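Long-range contacts in ribokinase (Thermotoga maritima, PDB 1VM7), which probably catalyses the ATP- and magnesium-dependent phosphorylation of D-ribose at O-5, as a homodimeric kinase of the PfkB family: residues Phe168-Ala173 with Glu191-Ala196; Tyr183-Thr188 with Gly219-Ile224; Thr154-Ala159 with Gly175-Ile180; Ser141-Leu146 with Asn163-Phe168; Gly262-Ala267 with Glu276-Gly281. All blocks are in the same frame, centred on the assembly; numbering follows the deposited sequence.

Contact 1 (Phe168-Ala173 with Glu191-Ala196)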
# COMPACT_ATOMS: atom_id res chain seq x y z
N PHE A 168 -29.87 -0.87 5.83
CA PHE A 168 -28.62 -0.56 6.54
C PHE A 168 -27.85 -1.85 6.88
O PHE A 168 -28.34 -2.71 7.59
CB PHE A 168 -28.91 0.26 7.80
CG PHE A 168 -27.71 0.49 8.67
CD1 PHE A 168 -26.57 1.07 8.17
CD2 PHE A 168 -27.73 0.11 10.02
CE1 PHE A 168 -25.48 1.28 8.98
CE2 PHE A 168 -26.65 0.33 10.82
CZ PHE A 168 -25.52 0.90 10.32
N ASP A 169 -26.67 -1.96 6.30
CA ASP A 169 -25.76 -3.06 6.54
C ASP A 169 -24.80 -2.60 7.64
O ASP A 169 -23.95 -1.71 7.44
CB ASP A 169 -25.03 -3.37 5.24
CG ASP A 169 -24.32 -4.70 5.25
OD1 ASP A 169 -24.68 -5.57 6.09
OD2 ASP A 169 -23.41 -4.87 4.36
N PRO A 170 -24.95 -3.16 8.85
CA PRO A 170 -24.21 -2.62 9.98
C PRO A 170 -22.76 -3.14 9.98
O PRO A 170 -22.34 -3.83 10.89
CB PRO A 170 -25.03 -3.10 11.18
CG PRO A 170 -25.56 -4.47 10.70
CD PRO A 170 -25.81 -4.30 9.23
N ALA A 171 -22.01 -2.78 8.94
CA ALA A 171 -20.70 -3.37 8.69
C ALA A 171 -19.64 -2.27 8.50
O ALA A 171 -19.77 -1.45 7.60
CB ALA A 171 -20.79 -4.25 7.47
N PRO A 172 -18.64 -2.18 9.38
CA PRO A 172 -18.51 -2.90 10.65
C PRO A 172 -19.56 -2.45 11.64
O PRO A 172 -20.12 -1.37 11.50
CB PRO A 172 -17.14 -2.45 11.18
CG PRO A 172 -16.86 -1.15 10.49
CD PRO A 172 -17.47 -1.32 9.13
N ALA A 173 -19.74 -3.24 12.68
CA ALA A 173 -20.77 -3.00 13.66
C ALA A 173 -20.38 -1.91 14.64
O ALA A 173 -21.23 -1.41 15.37
CB ALA A 173 -21.08 -4.26 14.41
N GLU A 191 -23.68 -12.76 11.25
CA GLU A 191 -23.80 -13.38 12.56
C GLU A 191 -22.91 -12.72 13.62
O GLU A 191 -23.33 -12.50 14.75
CB GLU A 191 -23.54 -14.87 12.47
CG GLU A 191 -23.80 -15.58 13.79
CD GLU A 191 -24.14 -17.03 13.62
OE1 GLU A 191 -23.88 -17.59 12.53
OE2 GLU A 191 -24.69 -17.59 14.58
N LYS A 192 -21.68 -12.39 13.23
CA LYS A 192 -20.77 -11.68 14.13
C LYS A 192 -21.30 -10.28 14.43
O LYS A 192 -21.21 -9.81 15.55
CB LYS A 192 -19.35 -11.57 13.55
CG LYS A 192 -18.61 -12.93 13.54
CD LYS A 192 -17.13 -12.82 13.92
CE LYS A 192 -16.51 -14.22 14.11
NZ LYS A 192 -15.48 -14.23 15.21
N GLU A 193 -21.85 -9.61 13.42
CA GLU A 193 -22.42 -8.29 13.64
C GLU A 193 -23.62 -8.28 14.57
O GLU A 193 -23.70 -7.45 15.48
CB GLU A 193 -22.76 -7.63 12.34
CG GLU A 193 -21.49 -7.29 11.55
CD GLU A 193 -21.75 -7.06 10.09
OE1 GLU A 193 -22.88 -7.31 9.65
OE2 GLU A 193 -20.82 -6.63 9.39
N ILE A 194 -24.56 -9.20 14.38
CA ILE A 194 -25.74 -9.17 15.21
C ILE A 194 -25.36 -9.42 16.69
O ILE A 194 -25.98 -8.85 17.60
CB ILE A 194 -26.89 -10.08 14.70
CG1 ILE A 194 -28.22 -9.58 15.30
CG2 ILE A 194 -26.64 -11.54 15.03
CD1 ILE A 194 -29.50 -10.19 14.73
N GLU A 195 -24.33 -10.23 16.90
CA GLU A 195 -23.78 -10.50 18.22
C GLU A 195 -23.27 -9.22 18.86
O GLU A 195 -23.65 -8.87 20.00
CB GLU A 195 -22.64 -11.51 18.15
CG GLU A 195 -23.10 -12.95 18.15
CD GLU A 195 -21.94 -13.97 18.09
OE1 GLU A 195 -21.34 -14.25 19.16
OE2 GLU A 195 -21.68 -14.49 16.97
N ALA A 196 -22.36 -8.55 18.15
CA ALA A 196 -21.78 -7.32 18.63
C ALA A 196 -22.89 -6.29 18.91
O ALA A 196 -22.95 -5.69 19.99
CB ALA A 196 -20.81 -6.78 17.65
O HOH W 1 -22.98 -7.30 7.06

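Contact 2 (Tyr183-Thr188 with Gly219-Ile224)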
# COMPACT_ATOMS: atom_id res chain seq x y z
N TYR A 183 -35.38 4.34 11.93
CA TYR A 183 -35.50 4.78 10.55
C TYR A 183 -35.29 3.68 9.51
O TYR A 183 -35.46 3.93 8.31
CB TYR A 183 -34.53 5.93 10.28
CG TYR A 183 -34.78 7.10 11.19
CD1 TYR A 183 -35.99 7.81 11.12
CD2 TYR A 183 -33.84 7.50 12.12
CE1 TYR A 183 -36.25 8.88 11.97
CE2 TYR A 183 -34.09 8.56 12.96
CZ TYR A 183 -35.29 9.27 12.87
OH TYR A 183 -35.54 10.32 13.73
N LEU A 184 -34.98 2.47 9.95
CA LEU A 184 -34.63 1.38 9.04
C LEU A 184 -35.83 0.56 8.61
O LEU A 184 -36.67 0.19 9.42
CB LEU A 184 -33.68 0.40 9.73
CG LEU A 184 -32.36 0.96 10.24
CD1 LEU A 184 -31.48 -0.20 10.57
CD2 LEU A 184 -31.70 1.93 9.22
N ASP A 185 -35.86 0.23 7.32
CA ASP A 185 -36.79 -0.76 6.79
C ASP A 185 -36.15 -2.15 6.82
O ASP A 185 -36.81 -3.14 7.08
CB ASP A 185 -37.24 -0.33 5.38
CG ASP A 185 -38.09 0.94 5.41
OD1 ASP A 185 -39.26 0.85 5.82
OD2 ASP A 185 -37.59 2.03 5.10
N TYR A 186 -34.85 -2.21 6.57
CA TYR A 186 -34.08 -3.45 6.64
C TYR A 186 -32.77 -3.22 7.38
O TYR A 186 -32.02 -2.27 7.08
CB TYR A 186 -33.79 -4.03 5.24
CG TYR A 186 -35.02 -4.51 4.53
CD1 TYR A 186 -35.77 -3.65 3.75
CD2 TYR A 186 -35.46 -5.82 4.68
CE1 TYR A 186 -36.90 -4.08 3.12
CE2 TYR A 186 -36.62 -6.25 4.07
CZ TYR A 186 -37.33 -5.37 3.27
OH TYR A 186 -38.49 -5.78 2.64
N LEU A 187 -32.51 -4.09 8.36
CA LEU A 187 -31.21 -4.18 9.00
C LEU A 187 -30.63 -5.54 8.62
O LEU A 187 -31.29 -6.56 8.79
CB LEU A 187 -31.34 -4.07 10.52
CG LEU A 187 -30.04 -4.05 11.33
CD1 LEU A 187 -29.35 -2.73 11.16
CD2 LEU A 187 -30.29 -4.32 12.80
N THR A 188 -29.41 -5.57 8.11
CA THR A 188 -28.88 -6.80 7.49
C THR A 188 -27.55 -7.22 8.11
O THR A 188 -26.54 -7.23 7.45
CB THR A 188 -28.70 -6.62 5.96
OG1 THR A 188 -27.66 -5.66 5.70
CG2 THR A 188 -30.00 -6.13 5.30
N GLY A 219 -37.80 -0.10 16.26
CA GLY A 219 -38.48 0.44 15.10
C GLY A 219 -38.03 -0.11 13.77
O GLY A 219 -38.59 0.23 12.73
N VAL A 220 -37.01 -0.97 13.78
CA VAL A 220 -36.54 -1.60 12.55
C VAL A 220 -37.68 -2.43 12.01
O VAL A 220 -38.26 -3.19 12.75
CB VAL A 220 -35.32 -2.56 12.81
CG1 VAL A 220 -34.97 -3.34 11.54
CG2 VAL A 220 -34.13 -1.80 13.36
N LYS A 221 -37.99 -2.30 10.73
CA LYS A 221 -39.16 -2.98 10.18
C LYS A 221 -38.87 -4.45 9.85
O LYS A 221 -39.71 -5.31 10.06
CB LYS A 221 -39.65 -2.24 8.91
CG LYS A 221 -40.03 -0.75 9.16
CD LYS A 221 -41.32 -0.62 10.00
CE LYS A 221 -41.59 0.84 10.43
NZ LYS A 221 -40.86 1.22 11.69
N ASN A 222 -37.69 -4.73 9.30
CA ASN A 222 -37.27 -6.09 8.97
C ASN A 222 -35.82 -6.29 9.37
O ASN A 222 -34.97 -5.44 9.07
CB ASN A 222 -37.34 -6.34 7.46
CG ASN A 222 -38.74 -6.29 6.89
OD1 ASN A 222 -39.42 -7.31 6.82
ND2 ASN A 222 -39.17 -5.09 6.49
N VAL A 223 -35.53 -7.40 10.04
CA VAL A 223 -34.12 -7.82 10.19
C VAL A 223 -33.82 -9.01 9.29
O VAL A 223 -34.51 -10.01 9.31
CB VAL A 223 -33.76 -8.20 11.65
CG1 VAL A 223 -32.23 -8.46 11.74
CG2 VAL A 223 -34.19 -7.12 12.62
N ILE A 224 -32.76 -8.89 8.49
CA ILE A 224 -32.28 -10.00 7.69
C ILE A 224 -30.93 -10.39 8.24
O ILE A 224 -29.97 -9.64 8.11
CB ILE A 224 -32.14 -9.64 6.21
CG1 ILE A 224 -33.49 -9.21 5.63
CG2 ILE A 224 -31.59 -10.82 5.41
CD1 ILE A 224 -33.36 -8.63 4.24

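Contact 3 (Thr154-Ala159 with Gly175-Ile180)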
# COMPACT_ATOMS: atom_id res chain seq x y z
N THR A 154 -23.41 10.83 8.49
CA THR A 154 -23.92 10.92 7.14
C THR A 154 -24.88 9.79 6.90
O THR A 154 -26.00 10.00 6.45
CB THR A 154 -22.79 10.88 6.11
OG1 THR A 154 -21.99 12.05 6.26
CG2 THR A 154 -23.35 10.87 4.67
N THR A 155 -24.45 8.58 7.23
CA THR A 155 -25.30 7.41 7.16
C THR A 155 -26.59 7.69 7.92
O THR A 155 -27.67 7.50 7.40
CB THR A 155 -24.57 6.19 7.75
OG1 THR A 155 -23.45 5.89 6.93
CG2 THR A 155 -25.47 4.95 7.84
N LEU A 156 -26.46 8.15 9.16
CA LEU A 156 -27.62 8.40 9.98
C LEU A 156 -28.56 9.44 9.35
O LEU A 156 -29.78 9.26 9.31
CB LEU A 156 -27.17 8.87 11.36
CG LEU A 156 -28.25 9.32 12.32
CD1 LEU A 156 -29.34 8.25 12.48
CD2 LEU A 156 -27.60 9.66 13.66
N GLU A 157 -27.99 10.54 8.87
CA GLU A 157 -28.79 11.60 8.32
C GLU A 157 -29.55 11.12 7.09
O GLU A 157 -30.71 11.47 6.92
CB GLU A 157 -27.93 12.83 7.99
CG GLU A 157 -28.71 14.10 7.67
CD GLU A 157 -29.48 14.64 8.86
OE1 GLU A 157 -29.59 13.96 9.92
OE2 GLU A 157 -29.99 15.78 8.74
N CYS A 158 -28.90 10.31 6.25
CA CYS A 158 -29.57 9.69 5.09
C CYS A 158 -30.74 8.81 5.48
O CYS A 158 -31.81 8.90 4.89
CB CYS A 158 -28.58 8.84 4.30
SG CYS A 158 -27.52 9.84 3.30
N ALA A 159 -30.53 7.92 6.45
CA ALA A 159 -31.59 7.04 6.93
C ALA A 159 -32.74 7.83 7.54
O ALA A 159 -33.92 7.48 7.36
CB ALA A 159 -31.01 6.04 7.95
N GLY A 175 -19.27 1.77 16.21
CA GLY A 175 -19.50 3.19 15.99
C GLY A 175 -20.92 3.55 15.58
O GLY A 175 -21.15 4.64 15.07
N ILE A 176 -21.85 2.62 15.76
CA ILE A 176 -23.24 2.84 15.38
C ILE A 176 -24.00 3.39 16.56
O ILE A 176 -23.85 2.90 17.66
CB ILE A 176 -23.90 1.53 14.91
CG1 ILE A 176 -23.13 1.02 13.68
CG2 ILE A 176 -25.40 1.76 14.60
CD1 ILE A 176 -23.58 -0.30 13.18
N ASN A 177 -24.79 4.43 16.35
CA ASN A 177 -25.65 5.01 17.39
C ASN A 177 -27.07 4.46 17.23
O ASN A 177 -27.56 4.26 16.10
CB ASN A 177 -25.66 6.56 17.33
CG ASN A 177 -26.71 7.23 18.27
OD1 ASN A 177 -27.61 7.94 17.81
ND2 ASN A 177 -26.59 7.01 19.57
N GLU A 178 -27.71 4.22 18.37
CA GLU A 178 -29.04 3.64 18.46
C GLU A 178 -30.10 4.37 17.64
O GLU A 178 -31.13 3.80 17.27
CB GLU A 178 -29.49 3.68 19.93
CG GLU A 178 -30.76 2.91 20.23
CD GLU A 178 -30.94 2.66 21.71
OE1 GLU A 178 -30.93 3.65 22.47
OE2 GLU A 178 -31.05 1.49 22.12
N GLU A 179 -29.87 5.65 17.38
CA GLU A 179 -30.88 6.49 16.77
C GLU A 179 -31.27 6.00 15.38
O GLU A 179 -32.40 6.23 14.94
CB GLU A 179 -30.41 7.95 16.71
CG GLU A 179 -31.49 8.96 16.31
CD GLU A 179 -30.92 10.35 15.96
OE1 GLU A 179 -29.76 10.67 16.34
OE2 GLU A 179 -31.64 11.13 15.30
N ILE A 180 -30.34 5.33 14.69
CA ILE A 180 -30.55 4.96 13.30
C ILE A 180 -31.66 3.92 13.11
O ILE A 180 -32.37 3.94 12.11
CB ILE A 180 -29.22 4.47 12.61
CG1 ILE A 180 -29.36 4.47 11.10
CG2 ILE A 180 -28.80 3.07 13.13
CD1 ILE A 180 -28.07 4.56 10.42

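Contact 4 (Ser141-Leu146 with Asn163-Phe168)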
# COMPACT_ATOMS: atom_id res chain seq x y z
N SER A 141 -34.67 8.82 -5.57
CA SER A 141 -34.56 7.38 -5.34
C SER A 141 -35.67 6.84 -4.44
O SER A 141 -36.27 7.59 -3.67
CB SER A 141 -33.19 7.04 -4.71
OG SER A 141 -32.12 7.42 -5.56
N ASP A 142 -35.92 5.53 -4.54
CA ASP A 142 -36.96 4.85 -3.76
C ASP A 142 -36.40 3.83 -2.80
O ASP A 142 -37.05 3.50 -1.81
CB ASP A 142 -37.96 4.15 -4.68
CG ASP A 142 -38.53 5.07 -5.72
OD1 ASP A 142 -39.40 5.90 -5.39
OD2 ASP A 142 -38.09 4.97 -6.88
N ILE A 143 -35.20 3.34 -3.07
CA ILE A 143 -34.50 2.39 -2.21
C ILE A 143 -33.10 2.92 -1.90
O ILE A 143 -32.40 3.42 -2.78
CB ILE A 143 -34.38 0.99 -2.85
CG1 ILE A 143 -35.76 0.39 -3.15
CG2 ILE A 143 -33.56 0.06 -1.95
CD1 ILE A 143 -35.71 -0.89 -4.00
N LEU A 144 -32.70 2.81 -0.64
CA LEU A 144 -31.43 3.35 -0.17
C LEU A 144 -30.61 2.30 0.52
O LEU A 144 -31.06 1.69 1.52
CB LEU A 144 -31.66 4.50 0.82
CG LEU A 144 -30.43 5.10 1.52
CD1 LEU A 144 -29.48 5.64 0.51
CD2 LEU A 144 -30.86 6.21 2.49
N LEU A 145 -29.39 2.09 0.01
CA LEU A 145 -28.44 1.18 0.65
C LEU A 145 -27.34 1.93 1.39
O LEU A 145 -26.69 2.82 0.85
CB LEU A 145 -27.80 0.21 -0.32
CG LEU A 145 -28.64 -1.02 -0.61
CD1 LEU A 145 -29.89 -0.57 -1.29
CD2 LEU A 145 -27.87 -1.93 -1.51
N LEU A 146 -27.16 1.53 2.64
CA LEU A 146 -26.21 2.14 3.54
C LEU A 146 -25.37 1.04 4.16
O LEU A 146 -25.82 -0.10 4.26
CB LEU A 146 -26.95 2.91 4.64
CG LEU A 146 -27.83 4.08 4.21
CD1 LEU A 146 -28.72 4.62 5.35
CD2 LEU A 146 -26.95 5.19 3.67
N ASN A 163 -37.08 9.40 2.25
CA ASN A 163 -38.42 8.90 1.97
C ASN A 163 -38.25 7.78 0.95
O ASN A 163 -38.08 8.02 -0.25
CB ASN A 163 -39.34 10.01 1.48
CG ASN A 163 -40.80 9.63 1.57
OD1 ASN A 163 -41.15 8.67 2.25
ND2 ASN A 163 -41.65 10.37 0.87
N GLY A 164 -38.26 6.56 1.46
CA GLY A 164 -38.10 5.36 0.67
C GLY A 164 -37.67 4.22 1.56
O GLY A 164 -37.67 4.34 2.78
N ILE A 165 -37.32 3.11 0.94
CA ILE A 165 -36.88 1.93 1.67
C ILE A 165 -35.42 2.11 2.04
O ILE A 165 -34.57 2.38 1.19
CB ILE A 165 -37.14 0.64 0.86
CG1 ILE A 165 -38.65 0.46 0.67
CG2 ILE A 165 -36.53 -0.57 1.54
CD1 ILE A 165 -39.01 -0.39 -0.50
N VAL A 166 -35.15 2.03 3.34
CA VAL A 166 -33.83 2.22 3.90
C VAL A 166 -33.31 0.85 4.37
O VAL A 166 -33.92 0.21 5.25
CB VAL A 166 -33.83 3.23 5.07
CG1 VAL A 166 -32.41 3.45 5.64
CG2 VAL A 166 -34.43 4.55 4.64
N ILE A 167 -32.21 0.43 3.74
CA ILE A 167 -31.50 -0.80 4.01
C ILE A 167 -30.14 -0.42 4.60
O ILE A 167 -29.36 0.27 3.95
CB ILE A 167 -31.26 -1.61 2.72
CG1 ILE A 167 -32.60 -1.97 2.07
CG2 ILE A 167 -30.43 -2.84 3.04
CD1 ILE A 167 -32.56 -2.39 0.60
N PHE A 168 -29.87 -0.87 5.83
CA PHE A 168 -28.62 -0.56 6.54
C PHE A 168 -27.85 -1.85 6.88
O PHE A 168 -28.34 -2.71 7.59
CB PHE A 168 -28.91 0.26 7.80
CG PHE A 168 -27.71 0.49 8.67
CD1 PHE A 168 -26.57 1.07 8.17
CD2 PHE A 168 -27.73 0.11 10.02
CE1 PHE A 168 -25.48 1.28 8.98
CE2 PHE A 168 -26.65 0.33 10.82
CZ PHE A 168 -25.52 0.90 10.32

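Contact 5 (Gly262-Ala267 with Glu276-Gly281)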
# COMPACT_ATOMS: atom_id res chain seq x y z
N GLY A 262 -27.15 -5.98 -2.49
CA GLY A 262 -27.41 -5.34 -3.77
C GLY A 262 -28.45 -6.08 -4.58
O GLY A 262 -29.36 -5.47 -5.14
N ALA A 263 -28.31 -7.40 -4.63
CA ALA A 263 -29.28 -8.26 -5.31
C ALA A 263 -30.64 -8.25 -4.61
O ALA A 263 -31.67 -8.16 -5.26
CB ALA A 263 -28.74 -9.65 -5.38
N PHE A 264 -30.64 -8.32 -3.28
CA PHE A 264 -31.87 -8.13 -2.52
C PHE A 264 -32.60 -6.86 -2.94
O PHE A 264 -33.80 -6.88 -3.19
CB PHE A 264 -31.55 -8.09 -1.03
CG PHE A 264 -32.75 -7.92 -0.17
CD1 PHE A 264 -33.61 -8.98 0.05
CD2 PHE A 264 -33.04 -6.70 0.41
CE1 PHE A 264 -34.72 -8.83 0.82
CE2 PHE A 264 -34.15 -6.56 1.23
CZ PHE A 264 -34.99 -7.61 1.40
N ALA A 265 -31.86 -5.76 -3.03
CA ALA A 265 -32.42 -4.46 -3.36
C ALA A 265 -32.94 -4.39 -4.80
O ALA A 265 -33.98 -3.80 -5.04
CB ALA A 265 -31.36 -3.41 -3.11
N VAL A 266 -32.21 -5.00 -5.74
CA VAL A 266 -32.64 -5.16 -7.14
C VAL A 266 -33.99 -5.84 -7.24
O VAL A 266 -34.85 -5.41 -7.99
CB VAL A 266 -31.60 -5.98 -7.99
CG1 VAL A 266 -32.18 -6.45 -9.34
CG2 VAL A 266 -30.35 -5.14 -8.25
N ALA A 267 -34.16 -6.91 -6.47
CA ALA A 267 -35.41 -7.64 -6.41
C ALA A 267 -36.58 -6.77 -5.92
O ALA A 267 -37.61 -6.66 -6.58
CB ALA A 267 -35.23 -8.84 -5.55
N GLU A 276 -39.30 -13.26 -1.69
CA GLU A 276 -38.77 -13.44 -3.05
C GLU A 276 -37.41 -12.77 -3.18
O GLU A 276 -36.48 -13.35 -3.74
CB GLU A 276 -39.71 -12.86 -4.10
CG GLU A 276 -41.03 -13.60 -4.22
CD GLU A 276 -42.01 -12.92 -5.16
OE1 GLU A 276 -41.87 -11.71 -5.41
OE2 GLU A 276 -42.92 -13.61 -5.65
N ALA A 277 -37.30 -11.55 -2.66
CA ALA A 277 -36.05 -10.79 -2.75
C ALA A 277 -34.92 -11.47 -2.00
O ALA A 277 -33.78 -11.42 -2.46
CB ALA A 277 -36.22 -9.36 -2.26
N VAL A 278 -35.23 -12.06 -0.84
CA VAL A 278 -34.23 -12.85 -0.08
C VAL A 278 -33.75 -14.03 -0.92
O VAL A 278 -32.56 -14.31 -0.98
CB VAL A 278 -34.72 -13.44 1.28
CG1 VAL A 278 -33.74 -14.51 1.81
CG2 VAL A 278 -34.86 -12.36 2.34
N ILE A 279 -34.68 -14.74 -1.54
CA ILE A 279 -34.29 -15.88 -2.36
C ILE A 279 -33.34 -15.41 -3.46
O ILE A 279 -32.29 -16.02 -3.71
CB ILE A 279 -35.48 -16.56 -3.03
CG1 ILE A 279 -36.49 -17.05 -2.00
CG2 ILE A 279 -34.98 -17.69 -3.94
CD1 ILE A 279 -36.26 -18.46 -1.51
N PHE A 280 -33.73 -14.32 -4.12
CA PHE A 280 -32.99 -13.81 -5.24
C PHE A 280 -31.57 -13.42 -4.84
O PHE A 280 -30.62 -13.79 -5.51
CB PHE A 280 -33.72 -12.63 -5.87
CG PHE A 280 -33.03 -12.07 -7.08
CD1 PHE A 280 -33.20 -12.66 -8.33
CD2 PHE A 280 -32.21 -10.96 -6.98
CE1 PHE A 280 -32.56 -12.16 -9.46
CE2 PHE A 280 -31.58 -10.44 -8.10
CZ PHE A 280 -31.75 -11.05 -9.35
N GLY A 281 -31.46 -12.68 -3.73
CA GLY A 281 -30.18 -12.29 -3.19
C GLY A 281 -29.34 -13.45 -2.72
O GLY A 281 -28.12 -13.45 -2.84

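Contact 1 (Phe168-Ala173 with Glu191-Ala196)
Glu-193 reaches out from the first turn of helix 191-202 toward the loop that follows strand 165-168. Its CG stands anti to its own carbonyl carbon (chi1 -68°) and the chain beyond is extended, which brings the carboxylate up to the backbone around Pro-170, CD lying 3.4 Å from Pro-170 O. The two carboxylate oxygens part ways: OE2 turns to the methyl of Ala-171, 3.1 Å from its CB, while OE1 faces the proline ring, which the glutamate chain crosses obliquely, Pro-170 CG to Glu-193 OE1 being 4.0 Å. No direct hydrogen bond spans the segments. One water joins them instead, donating to Asp-169 OD1 (2.6 Å) and to Glu-193 OE1 (2.6 Å); with both its hydrogens spent on acids, it probably eases the repulsion between two like charges whose oxygens lie 4.4 Å apart. Asp-169 OD1 also forms a salt bridge with Lys-226 NZ and a hydrogen bond with Thr-188 OG1. Farther along, the Ala-173 and Ala-196 methyls meet, CB to CB, at 4.1 Å. The loop bends in an inverse gamma turn centred on Pro-170 and has a cis peptide before Pro-172. In the Rossmann-like ribokinase fold the active-site loops lie at the carboxyl ends of the parallel strands, and the predicted ATP-binding residues Asn-190 and Lys-226 are adjacent here.

Contact 2 (Tyr183-Thr188 with Gly219-Ile224)
The ring of Tyr-186 overlaps the carboxamide of Asn-222, the two planes stacked 13° apart and ND2 riding 3.6 Å above the ring, offset toward its rim. Both side chains point the same way, CG of each anti to the carbonyl carbon. The amide cannot easily rotate: ND2 donates to Asp-185 O at 3.1 Å, with that oxygen exactly in the amide plane, and OD1 accepts a hydrogen bond from Asn-236 ND2. Ile-224 crosses the tyrosine obliquely, its CD1 3.5 Å from Tyr-186 CD2, while Phe-264 meets the ring edge-to-face. An alanine at Tyr-186 has no ring to meet Asn-222, Ile-224 or Phe-264, and would probably leave the amide less well held and this side of the sheet loosely packed. Beneath run neighbouring parallel strands of the central sheet of the Rossmann-like ribokinase fold, linked by helices 191-202 and 208-217. Leu-187 N donates to Asn-222 O at 2.9 Å, and Leu-187 O accepts from Ile-224 N at 2.8 Å, both nearly along the C=O axis. On the opposite face Leu-187 CB packs against Val-220 CG1 (3.8 Å), with Phe-215 alongside. Gly-219 ends helix 208-217 in a Schellman motif, and the bent Lys-221 chain brings NZ back to Gly-219 O, 2.7 Å away.

Contact 3 (Thr154-Ala159 with Gly175-Ile180)
Ile-180 runs along the flank of helix 152-161, and from CB to its tip the side chain meets Leu-156, Ala-159 and Thr-155 in turn. CB sits 3.8 Å from Leu-156 CD1. With chi1 at -164°, CG1 stands anti to the backbone N and meets the methyl of Ala-159, CG1 to CB 3.9 Å. At the tip, CD1 wedges in against Thr-155, 3.7 Å from CG2 of that residue. Leu-156 slides past in the opposite direction, so that its CD1 rests 3.6 Å from Ile-180 CA. Its other methyl, CD2, lies across the end of Glu-179 at about a right angle, 3.6 Å from OE1. An alanine at Leu-156 lacks both methyls, and Ile-180 would probably be less firmly seated against the helix. Asn-177 OD1 steadies the turn by a weak hydrogen bond from Glu-179 N, and Phe-152 and Phe-168 add apolar surface beside Ile-180. The contact thus fastens the loop between strands 165-168 and 186-187 onto the crossover helix covering one face of the central beta-sheet of the alpha/beta fold. No hydrogen bond joins the segments, so their hold comes from van der Waals contact of apolar carbons; charge stays at the margin, where Glu-179 has a long, weak ion pair with Lys-160.

Contact 4 (Ser141-Leu146 with Asn163-Phe168)
Four backbone hydrogen bonds, alternating in direction, tie strand 143-146 to strand 165-168. Ile-165 N donates to Asp-142 O at 2.8 Å, in the carbonyl plane. Leu-144 then uses both its groups: its N reaches Ile-165 O at 2.7 Å, and its O accepts from Ile-167 N at 2.8 Å, each bond nearly along the C=O axis. Leu-146 N closes the series on Ile-167 O (2.9 Å). The axes run parallel to within 15°. On the face of the isoleucines, Ile-167 extends beside its neighbours and places CD1 against two methyls, 3.7 Å from Ile-143 CG2 and equally 3.7 Å from Leu-145 CD1. On the other face Leu-146 crosses Val-166 obliquely, CD1 to CG1 3.9 Å, and sets its CB at the edge of the Phe-168 ring. Where the pairing begins, Gly-164 fits close by Asp-142 O; a CB there would clash with that oxygen. The next shell holds these layers in place. Helix 256-269 packs on Ile-143, Leu-145 and Ile-167, whereas Cys-158 and Ala-159 of helix 152-161 cover Leu-144, Leu-146 and Val-166. Along the sheet, Asp-142 OD2 accepts from Val-16 N beside strand 17-20, and Val-166 N is held by Asp-185 OD2 on the far side. Strand, helix 152-161 and strand make a beta-alpha-beta unit, the crossover from which the parallel core of a Rossmann-like alpha/beta fold, that of the ribokinase family, is built.

Contact 5 (Gly262-Ala267 with Glu276-Gly281)
Ala-263 O, a carbonyl oxygen buried between two helices, is gripped by one hydrogen bond, from Ala-267 N at 3.0 Å in its own helix, and touched from across by a ring edge: the oxygen lies near the plane of the Phe-280 ring, 3.3 Å from CD2. Phe-280 reaches that spot because CG is anti to the backbone N (chi1 -178°), sending the ring along Ala-263 and Ala-267. Phe-264, with a matching first torsion, reaches the other way. Its CE1 touches Ala-277 CB at 3.5 Å, and its edge stands against the backbone of the second helix, CD1 being 3.6 Å from Val-278 N. Small residues fill the middle. Ala-267 and Ala-277 press methyl to methyl, CB to CB 3.5 Å, tighter than usual. Ala-263 CB rests on Gly-281 CA (3.7 Å), where a side chain would crowd Phe-264 N. Such alanines and a glycine let the segment axes approach to 7.6 Å, a close packing of helices running in roughly opposed directions and crossing at 140°. Outside this pair, helix 301-309 covers Phe-280 through Arg-301 and Val-304, Phe-243 of strand 239-243 lies against Val-278, and the other end of Phe-264 faces strand 186-187 of the sheet.

Contacts 2 and 4, with centres 11 Å apart, lie side by side in one sheet, where strands 165-168 and 186-187 are direct neighbours. Contact 4 shares Phe-168 with contact 1, which continues from the strand end toward the predicted ATP site. Contacts 3 and 5, about 24 Å apart between centres, flank the sheet: helix 152-161 covers one face and helix 256-269 the other, so the five together sample all three layers of the alpha/beta core. Along the chain, contacts 1 to 4 all close before contact 5 opens; contact 3 alternates with contacts 1 and 4, and contact 1 with contact 2. Strand pairing and helix packing thus place the loops at the strand ends that probably bind nucleotide.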